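Local coordinates for protein tryptophan synthase alpha chain (Campylobacter jejuni, PDB 3THA) that probably cleaves indoleglycerol phosphate to indole and glyceraldehyde 3-phosphate, as the alpha subunit of the tryptophan synthase tetramer in the last step of tryptophan biosynthesis, at residues T20-A32 / Q71-I85. Sequence-based numbering, arbitrary orientation.
Sequences TVLGYPNLQTSEA and QGVDIHSVFELLARI
Glu31 and Leu81 are backbone neighbours where helix 27-32 and helix 75-83 run side by side in the same general direction, their axes approaching to 10.7 Å at an angle of 31°; nearer the barrel, the type II turn Val21-Tyr24 brings Gly23 against Val73. Val73 CG2 lies 3.7 Å from Gly23 CA, a spot with no room for a beta carbon. Next along the seam, Leu27 and Leu81 pass each other in opposite directions, with Leu27 CD1 3.7 Å from Leu81 CD2 and also touching Val73 CG1, while Leu22 CD1 meets Val78 CG1 at 3.6 Å, the two side chains crossing at about a right angle. Glu31 has its CG trans to the main-chain nitrogen (chi1 -179°), and its extended chain passes over Leu81 CD1 to reach Arg84. There OE1 alone takes both bonds of a side-on salt bridge, from Arg84 NE at 2.8 Å and Arg84 NH1 at 2.9 Å; it lies in the guanidinium plane, although the carboxylate is turned 39° from that plane. Leu81 CA covers one guanidinium face over its centre. Leu34 extends the apolar seam against Leu22, Leu81 and Ile85. Such packing of neighbouring outer helices around a closed eight-stranded parallel barrel belongs to the TIM-barrel fold of the TrpA family.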
# COMPACT_ATOMS: atom_id res chain seq x y z
N THR B 20 -10.09 -10.37 -1.15
CA THR B 20 -10.76 -9.97 0.09
C THR B 20 -9.73 -9.89 1.20
O THR B 20 -8.65 -10.51 1.13
CB THR B 20 -11.92 -10.96 0.55
OG1 THR B 20 -12.66 -10.41 1.66
CG2 THR B 20 -11.37 -12.31 1.02
N VAL B 21 -10.07 -9.15 2.24
CA VAL B 21 -9.26 -9.07 3.43
C VAL B 21 -9.86 -10.04 4.47
O VAL B 21 -10.98 -9.87 4.91
CB VAL B 21 -9.25 -7.63 4.01
CG1 VAL B 21 -8.13 -7.49 5.06
CG2 VAL B 21 -9.05 -6.61 2.91
N LEU B 22 -9.09 -11.04 4.85
CA LEU B 22 -9.50 -12.00 5.85
C LEU B 22 -9.68 -11.28 7.16
O LEU B 22 -8.85 -10.47 7.54
CB LEU B 22 -8.44 -13.07 5.95
CG LEU B 22 -8.52 -14.02 4.75
CD1 LEU B 22 -7.54 -15.14 4.91
CD2 LEU B 22 -9.93 -14.62 4.60
N GLY B 23 -10.79 -11.55 7.84
CA GLY B 23 -11.06 -10.93 9.15
C GLY B 23 -11.90 -9.66 9.09
O GLY B 23 -12.11 -9.01 10.10
N TYR B 24 -12.40 -9.32 7.91
CA TYR B 24 -13.17 -8.13 7.72
C TYR B 24 -14.60 -8.44 7.23
O TYR B 24 -14.75 -9.02 6.15
CB TYR B 24 -12.47 -7.22 6.69
CG TYR B 24 -13.30 -6.00 6.36
CD1 TYR B 24 -13.61 -5.07 7.35
CD2 TYR B 24 -13.84 -5.81 5.08
CE1 TYR B 24 -14.39 -3.93 7.06
CE2 TYR B 24 -14.64 -4.69 4.80
CZ TYR B 24 -14.89 -3.76 5.78
OH TYR B 24 -15.68 -2.65 5.53
N PRO B 25 -15.64 -8.03 7.98
CA PRO B 25 -15.63 -7.24 9.20
C PRO B 25 -15.35 -8.07 10.45
O PRO B 25 -15.23 -7.49 11.55
CB PRO B 25 -17.05 -6.65 9.26
CG PRO B 25 -17.86 -7.39 8.22
CD PRO B 25 -17.00 -8.50 7.68
N ASN B 26 -15.29 -9.39 10.27
CA ASN B 26 -14.82 -10.32 11.28
C ASN B 26 -14.46 -11.67 10.65
O ASN B 26 -14.74 -11.91 9.47
CB ASN B 26 -15.77 -10.43 12.51
CG ASN B 26 -17.22 -10.76 12.14
OD1 ASN B 26 -17.47 -11.55 11.23
ND2 ASN B 26 -18.17 -10.19 12.88
N LEU B 27 -13.80 -12.52 11.42
CA LEU B 27 -13.26 -13.75 10.93
C LEU B 27 -14.39 -14.70 10.55
O LEU B 27 -14.31 -15.40 9.55
CB LEU B 27 -12.36 -14.38 11.99
CG LEU B 27 -11.37 -15.43 11.45
CD1 LEU B 27 -10.55 -14.90 10.23
CD2 LEU B 27 -10.43 -15.96 12.59
N GLN B 28 -15.45 -14.69 11.34
CA GLN B 28 -16.55 -15.60 11.08
C GLN B 28 -17.20 -15.34 9.71
O GLN B 28 -17.68 -16.27 9.06
CB GLN B 28 -17.57 -15.59 12.20
CG GLN B 28 -18.78 -16.50 11.95
CD GLN B 28 -18.41 -17.96 11.64
OE1 GLN B 28 -17.55 -18.55 12.30
NE2 GLN B 28 -19.08 -18.54 10.65
N THR B 29 -17.19 -14.08 9.27
CA THR B 29 -17.75 -13.73 7.95
C THR B 29 -16.82 -14.17 6.82
O THR B 29 -17.28 -14.51 5.72
CB THR B 29 -17.97 -12.24 7.81
OG1 THR B 29 -18.54 -11.72 9.02
CG2 THR B 29 -18.90 -11.90 6.57
N SER B 30 -15.52 -14.14 7.11
CA SER B 30 -14.48 -14.63 6.19
C SER B 30 -14.63 -16.14 6.09
O SER B 30 -14.68 -16.68 4.99
CB SER B 30 -13.07 -14.16 6.63
OG SER B 30 -12.81 -12.81 6.21
N GLU B 31 -14.79 -16.82 7.23
CA GLU B 31 -15.09 -18.26 7.25
C GLU B 31 -16.36 -18.64 6.48
O GLU B 31 -16.36 -19.52 5.66
CB GLU B 31 -15.18 -18.78 8.70
CG GLU B 31 -15.47 -20.31 8.79
CD GLU B 31 -14.96 -20.96 10.07
OE1 GLU B 31 -14.05 -20.40 10.71
OE2 GLU B 31 -15.46 -22.04 10.46
N ALA B 32 -17.45 -17.95 6.72
CA ALA B 32 -18.68 -18.34 6.04
C ALA B 32 -18.55 -18.04 4.56
O ALA B 32 -19.04 -18.80 3.73
CB ALA B 32 -19.88 -17.66 6.66
N GLN B 71 -9.43 -6.88 15.83
CA GLN B 71 -10.37 -7.94 15.99
C GLN B 71 -9.50 -9.18 16.33
O GLN B 71 -10.00 -10.22 16.80
CB GLN B 71 -11.11 -8.03 14.67
CG GLN B 71 -12.16 -9.05 14.51
CD GLN B 71 -13.48 -8.72 15.19
OE1 GLN B 71 -13.95 -7.58 15.21
NE2 GLN B 71 -14.09 -9.74 15.72
N GLY B 72 -8.18 -9.06 16.11
CA GLY B 72 -7.21 -10.03 16.65
C GLY B 72 -6.75 -11.00 15.59
O GLY B 72 -5.97 -11.91 15.89
N VAL B 73 -7.22 -10.79 14.35
CA VAL B 73 -6.85 -11.61 13.18
C VAL B 73 -5.38 -11.44 12.74
O VAL B 73 -4.99 -10.44 12.08
CB VAL B 73 -7.79 -11.36 11.96
CG1 VAL B 73 -7.47 -12.31 10.84
CG2 VAL B 73 -9.26 -11.51 12.36
N ASP B 74 -4.59 -12.46 13.09
CA ASP B 74 -3.20 -12.58 12.66
C ASP B 74 -3.04 -13.83 11.80
O ASP B 74 -3.99 -14.62 11.63
CB ASP B 74 -2.25 -12.58 13.88
CG ASP B 74 -2.63 -13.62 14.96
OD1 ASP B 74 -3.54 -14.47 14.73
OD2 ASP B 74 -2.01 -13.58 16.06
N ILE B 75 -1.84 -14.01 11.24
CA ILE B 75 -1.65 -15.05 10.27
C ILE B 75 -1.92 -16.41 10.92
O ILE B 75 -2.37 -17.36 10.26
CB ILE B 75 -0.26 -14.94 9.56
CG1 ILE B 75 -0.01 -16.11 8.60
CG2 ILE B 75 0.88 -14.73 10.57
CD1 ILE B 75 -0.87 -16.07 7.29
N HIS B 76 -1.72 -16.47 12.23
CA HIS B 76 -1.90 -17.71 12.95
C HIS B 76 -3.34 -18.16 12.88
O HIS B 76 -3.61 -19.33 12.60
CB HIS B 76 -1.45 -17.59 14.40
CG HIS B 76 -0.03 -17.14 14.53
ND1 HIS B 76 1.03 -18.02 14.49
CD2 HIS B 76 0.51 -15.90 14.63
CE1 HIS B 76 2.16 -17.34 14.60
NE2 HIS B 76 1.87 -16.05 14.68
N SER B 77 -4.27 -17.21 13.09
CA SER B 77 -5.68 -17.53 13.11
C SER B 77 -6.23 -17.76 11.68
O SER B 77 -7.14 -18.59 11.49
CB SER B 77 -6.47 -16.50 13.90
OG SER B 77 -6.61 -15.29 13.21
N VAL B 78 -5.63 -17.08 10.69
CA VAL B 78 -5.83 -17.40 9.25
C VAL B 78 -5.42 -18.84 8.89
O VAL B 78 -6.22 -19.61 8.32
CB VAL B 78 -5.10 -16.40 8.33
CG1 VAL B 78 -5.09 -16.88 6.87
CG2 VAL B 78 -5.75 -15.01 8.45
N PHE B 79 -4.18 -19.21 9.20
CA PHE B 79 -3.76 -20.59 9.01
C PHE B 79 -4.76 -21.55 9.69
O PHE B 79 -5.16 -22.57 9.09
CB PHE B 79 -2.34 -20.79 9.53
CG PHE B 79 -1.27 -20.29 8.61
CD1 PHE B 79 -1.40 -20.43 7.21
CD2 PHE B 79 -0.09 -19.73 9.13
CE1 PHE B 79 -0.37 -20.00 6.33
CE2 PHE B 79 0.93 -19.31 8.27
CZ PHE B 79 0.78 -19.43 6.86
N GLU B 80 -5.17 -21.21 10.92
CA GLU B 80 -6.18 -22.02 11.64
C GLU B 80 -7.51 -22.11 10.88
O GLU B 80 -8.13 -23.15 10.84
CB GLU B 80 -6.43 -21.49 13.05
CG GLU B 80 -5.49 -22.05 14.10
CD GLU B 80 -5.81 -21.50 15.50
OE1 GLU B 80 -5.06 -20.59 15.96
OE2 GLU B 80 -6.83 -21.95 16.11
N LEU B 81 -7.90 -21.01 10.26
CA LEU B 81 -9.10 -20.93 9.44
C LEU B 81 -9.04 -21.71 8.13
O LEU B 81 -10.01 -22.39 7.77
CB LEU B 81 -9.35 -19.46 9.11
CG LEU B 81 -10.37 -19.14 8.05
CD1 LEU B 81 -11.75 -19.57 8.53
CD2 LEU B 81 -10.30 -17.67 7.82
N LEU B 82 -7.94 -21.57 7.41
CA LEU B 82 -7.72 -22.33 6.18
C LEU B 82 -7.83 -23.83 6.35
O LEU B 82 -8.19 -24.51 5.41
CB LEU B 82 -6.38 -21.97 5.57
CG LEU B 82 -6.45 -20.59 4.95
CD1 LEU B 82 -5.06 -20.14 4.56
CD2 LEU B 82 -7.42 -20.61 3.74
N ALA B 83 -7.57 -24.33 7.56
CA ALA B 83 -7.58 -25.77 7.81
C ALA B 83 -8.99 -26.26 7.99
O ALA B 83 -9.26 -27.44 7.78
CB ALA B 83 -6.77 -26.11 9.01
N ARG B 84 -9.90 -25.38 8.40
CA ARG B 84 -11.30 -25.79 8.50
C ARG B 84 -12.15 -25.53 7.26
O ARG B 84 -13.35 -25.73 7.29
CB ARG B 84 -11.99 -25.28 9.78
CG ARG B 84 -11.32 -24.17 10.53
CD ARG B 84 -12.17 -23.77 11.75
NE ARG B 84 -12.30 -22.33 11.79
CZ ARG B 84 -11.42 -21.52 12.35
NH1 ARG B 84 -11.60 -20.20 12.31
NH2 ARG B 84 -10.36 -22.04 12.95
N ILE B 85 -11.52 -25.13 6.17
CA ILE B 85 -12.22 -24.72 4.96
C ILE B 85 -12.12 -25.79 3.88
O ILE B 85 -11.03 -26.33 3.64
CB ILE B 85 -11.63 -23.35 4.46
CG1 ILE B 85 -12.29 -22.22 5.21
CG2 ILE B 85 -11.71 -23.16 2.92
CD1 ILE B 85 -13.62 -22.56 5.68